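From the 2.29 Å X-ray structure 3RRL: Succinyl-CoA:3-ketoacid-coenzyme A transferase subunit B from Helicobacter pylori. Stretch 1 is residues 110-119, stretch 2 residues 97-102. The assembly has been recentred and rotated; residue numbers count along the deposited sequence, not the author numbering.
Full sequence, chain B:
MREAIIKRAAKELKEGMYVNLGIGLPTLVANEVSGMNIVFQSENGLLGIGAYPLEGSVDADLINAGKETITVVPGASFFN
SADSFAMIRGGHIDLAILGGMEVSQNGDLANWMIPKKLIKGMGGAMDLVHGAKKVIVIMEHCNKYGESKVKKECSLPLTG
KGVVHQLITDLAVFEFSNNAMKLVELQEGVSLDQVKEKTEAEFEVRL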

# COMPACT_ATOMS: atom_id res chain seq x y z
N ALA B 110 12.45 -17.97 20.18
CA ALA B 110 13.11 -16.79 20.68
C ALA B 110 14.38 -16.56 19.89
O ALA B 110 15.31 -17.33 19.99
CB ALA B 110 13.42 -16.94 22.14
N ASN B 111 14.42 -15.50 19.09
CA ASN B 111 15.63 -15.17 18.35
C ASN B 111 16.05 -13.70 18.26
O ASN B 111 16.96 -13.38 17.53
CB ASN B 111 15.64 -15.83 16.97
CG ASN B 111 14.85 -15.07 15.95
OD1 ASN B 111 14.04 -14.22 16.27
ND2 ASN B 111 15.08 -15.38 14.70
N TRP B 112 15.38 -12.81 18.98
CA TRP B 112 15.75 -11.41 18.86
C TRP B 112 16.39 -10.73 20.05
O TRP B 112 17.04 -9.70 19.90
CB TRP B 112 14.53 -10.59 18.43
CG TRP B 112 13.48 -10.48 19.45
CD1 TRP B 112 12.58 -11.42 19.78
CD2 TRP B 112 13.20 -9.36 20.27
NE1 TRP B 112 11.76 -10.97 20.76
CE2 TRP B 112 12.12 -9.69 21.07
CE3 TRP B 112 13.77 -8.09 20.40
CZ2 TRP B 112 11.58 -8.81 21.99
CZ3 TRP B 112 13.24 -7.23 21.31
CH2 TRP B 112 12.16 -7.59 22.10
N MSE B 113 16.21 -11.27 21.24
CA MSE B 113 16.73 -10.60 22.41
C MSE B 113 17.24 -11.47 23.55
O MSE B 113 16.63 -12.46 23.91
CB MSE B 113 15.63 -9.68 22.94
CG MSE B 113 15.82 -9.19 24.33
SE MSE B 113 14.40 -7.97 24.81
CE MSE B 113 15.34 -6.32 24.48
N ILE B 114 18.36 -11.06 24.13
CA ILE B 114 18.83 -11.58 25.41
C ILE B 114 18.91 -10.42 26.40
O ILE B 114 19.72 -9.51 26.22
CB ILE B 114 20.22 -12.22 25.28
CG1 ILE B 114 20.21 -13.32 24.21
CG2 ILE B 114 20.67 -12.80 26.62
CD1 ILE B 114 21.59 -13.87 23.88
N PRO B 115 18.09 -10.46 27.46
CA PRO B 115 17.96 -9.34 28.41
C PRO B 115 19.30 -8.82 28.91
O PRO B 115 20.16 -9.61 29.31
CB PRO B 115 17.19 -9.96 29.57
CG PRO B 115 16.37 -11.03 28.94
CD PRO B 115 17.21 -11.59 27.82
N LYS B 116 19.47 -7.51 28.87
CA LYS B 116 20.63 -6.82 29.44
C LYS B 116 21.94 -7.37 28.90
O LYS B 116 23.00 -7.18 29.50
CB LYS B 116 20.62 -6.94 30.98
N LYS B 117 21.87 -8.04 27.75
CA LYS B 117 23.06 -8.54 27.08
C LYS B 117 23.03 -8.20 25.61
O LYS B 117 23.80 -7.36 25.13
CB LYS B 117 23.20 -10.06 27.29
N LEU B 118 22.12 -8.84 24.89
CA LEU B 118 22.00 -8.65 23.46
C LEU B 118 20.69 -7.94 23.12
O LEU B 118 19.60 -8.54 23.16
CB LEU B 118 22.07 -10.01 22.77
CG LEU B 118 21.93 -10.18 21.26
CD1 LEU B 118 22.96 -11.17 20.72
CD2 LEU B 118 20.52 -10.64 20.92
N ILE B 119 20.80 -6.66 22.76
CA ILE B 119 19.65 -5.89 22.28
C ILE B 119 19.97 -5.20 20.95
O ILE B 119 20.75 -4.24 20.90
CB ILE B 119 19.17 -4.87 23.33
CG1 ILE B 119 18.99 -5.56 24.68
CG2 ILE B 119 17.86 -4.27 22.88
CD1 ILE B 119 18.51 -4.64 25.80
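Stretch 2 (97-102) ILGGME

Stretch 2 comes in as a strand at Ile97 and Leu98 and runs antiparallel to the start of stretch 1. Its backbone stays largely extended through Gly99 and Gly100, bends at Met101 (phi/psi -87/-37), and is extended again at Glu102. The pairing is short: one antiparallel bridge sets Ala110 opposite Glu102, CA to CA 5.2 Å, and the CA atoms of Asn111 and Gly100 come within 4.6 Å of each other.

Backbone hydrogen bonds fix this register. Ala110 N donates to Glu102 O at 3.1 Å and almost in line, 175° at the hydrogen. In return Ala110 O accepts twice, from Met101 N at 2.9 Å and from Glu102 N at 3.3 Å. The bend at Met101 brings two successive amides onto one carbonyl, the shorter bond being the more bent (144° against 161°). The side chains of Ala110 and Glu102 lie on the same face of the sheet, CB to CB 4.3 Å, and the Glu102 carboxylate finds its hydrogen bonds elsewhere in the structure.

One side-chain hydrogen bond extends the grip beyond the bridge. Asn111, with chi1 in p, places ND2 3.1 Å from Gly99 O, so an amide side chain serves a carbonyl of the neighbouring segment where the backbone ladder has stopped. The same ND2 lies 3.8 Å from Leu98 CD2, while Asn111 CB rests 3.8 Å from Gly100 CA. Here the bare glycine backbone forms the surface against which the asparagine packs.

The apolar part of the contact belongs mainly to Met101, a selenomethionine, which has the largest area covered by the other stretch. Its CA-to-CB bond points sideways, but the m, t, m rotamer carries the end of the chain in against stretch 1. There Met101 CE lies against backbone, 3.4 Å from Asn111 C and 3.5 Å from both Trp112 N and Met113 N, and Met101 SE is 3.4 Å from Ile114 CG1. Leu118 CD2 approaches Met101 SE more loosely, at 4.5 Å. Ile114 and Leu118 are joined by backbone bonds in both directions, Ile114 N to Leu118 O at 3.0 Å and Leu118 N to Ile114 O at 2.8 Å, so the turn between them brings both residues to the same selenium.

The rule here is economical: a single bridge sets the register, an asparagine amide adds a bond beyond it, and one long flexible side chain covers the backbone beyond, with 383 Å² buried in all.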

# COMPACT_ATOMS: atom_id res chain seq x y z
N ILE B 97 13.37 -19.44 6.50
CA ILE B 97 14.31 -20.17 7.33
C ILE B 97 14.98 -19.20 8.28
O ILE B 97 15.43 -18.13 7.86
CB ILE B 97 15.36 -20.89 6.48
CG1 ILE B 97 14.67 -21.78 5.43
CG2 ILE B 97 16.26 -21.73 7.37
CD1 ILE B 97 15.62 -22.58 4.59
N LEU B 98 15.02 -19.56 9.55
CA LEU B 98 15.48 -18.66 10.59
C LEU B 98 16.40 -19.37 11.57
O LEU B 98 16.31 -20.59 11.75
CB LEU B 98 14.29 -18.07 11.37
CG LEU B 98 13.27 -17.17 10.69
CD1 LEU B 98 12.04 -17.95 10.29
CD2 LEU B 98 12.88 -16.04 11.62
N GLY B 99 17.28 -18.59 12.20
CA GLY B 99 18.07 -19.10 13.31
C GLY B 99 17.28 -18.91 14.58
O GLY B 99 16.26 -18.24 14.58
N GLY B 100 17.74 -19.51 15.68
CA GLY B 100 17.09 -19.29 16.96
C GLY B 100 18.03 -19.45 18.13
O GLY B 100 19.04 -20.15 18.04
N MSE B 101 17.73 -18.76 19.21
CA MSE B 101 18.39 -19.01 20.49
C MSE B 101 17.71 -20.11 21.31
O MSE B 101 18.37 -20.90 21.99
CB MSE B 101 18.55 -17.72 21.27
CG MSE B 101 19.40 -16.71 20.49
SE MSE B 101 19.42 -14.96 21.30
CE MSE B 101 17.53 -14.55 21.16
N GLU B 102 16.39 -20.16 21.26
CA GLU B 102 15.61 -21.21 21.89
C GLU B 102 14.39 -21.55 21.05
O GLU B 102 13.84 -20.70 20.38
CB GLU B 102 15.12 -20.78 23.27
CG GLU B 102 16.14 -20.78 24.38
CD GLU B 102 15.58 -20.17 25.64
OE1 GLU B 102 14.48 -19.61 25.59
OE2 GLU B 102 16.22 -20.24 26.69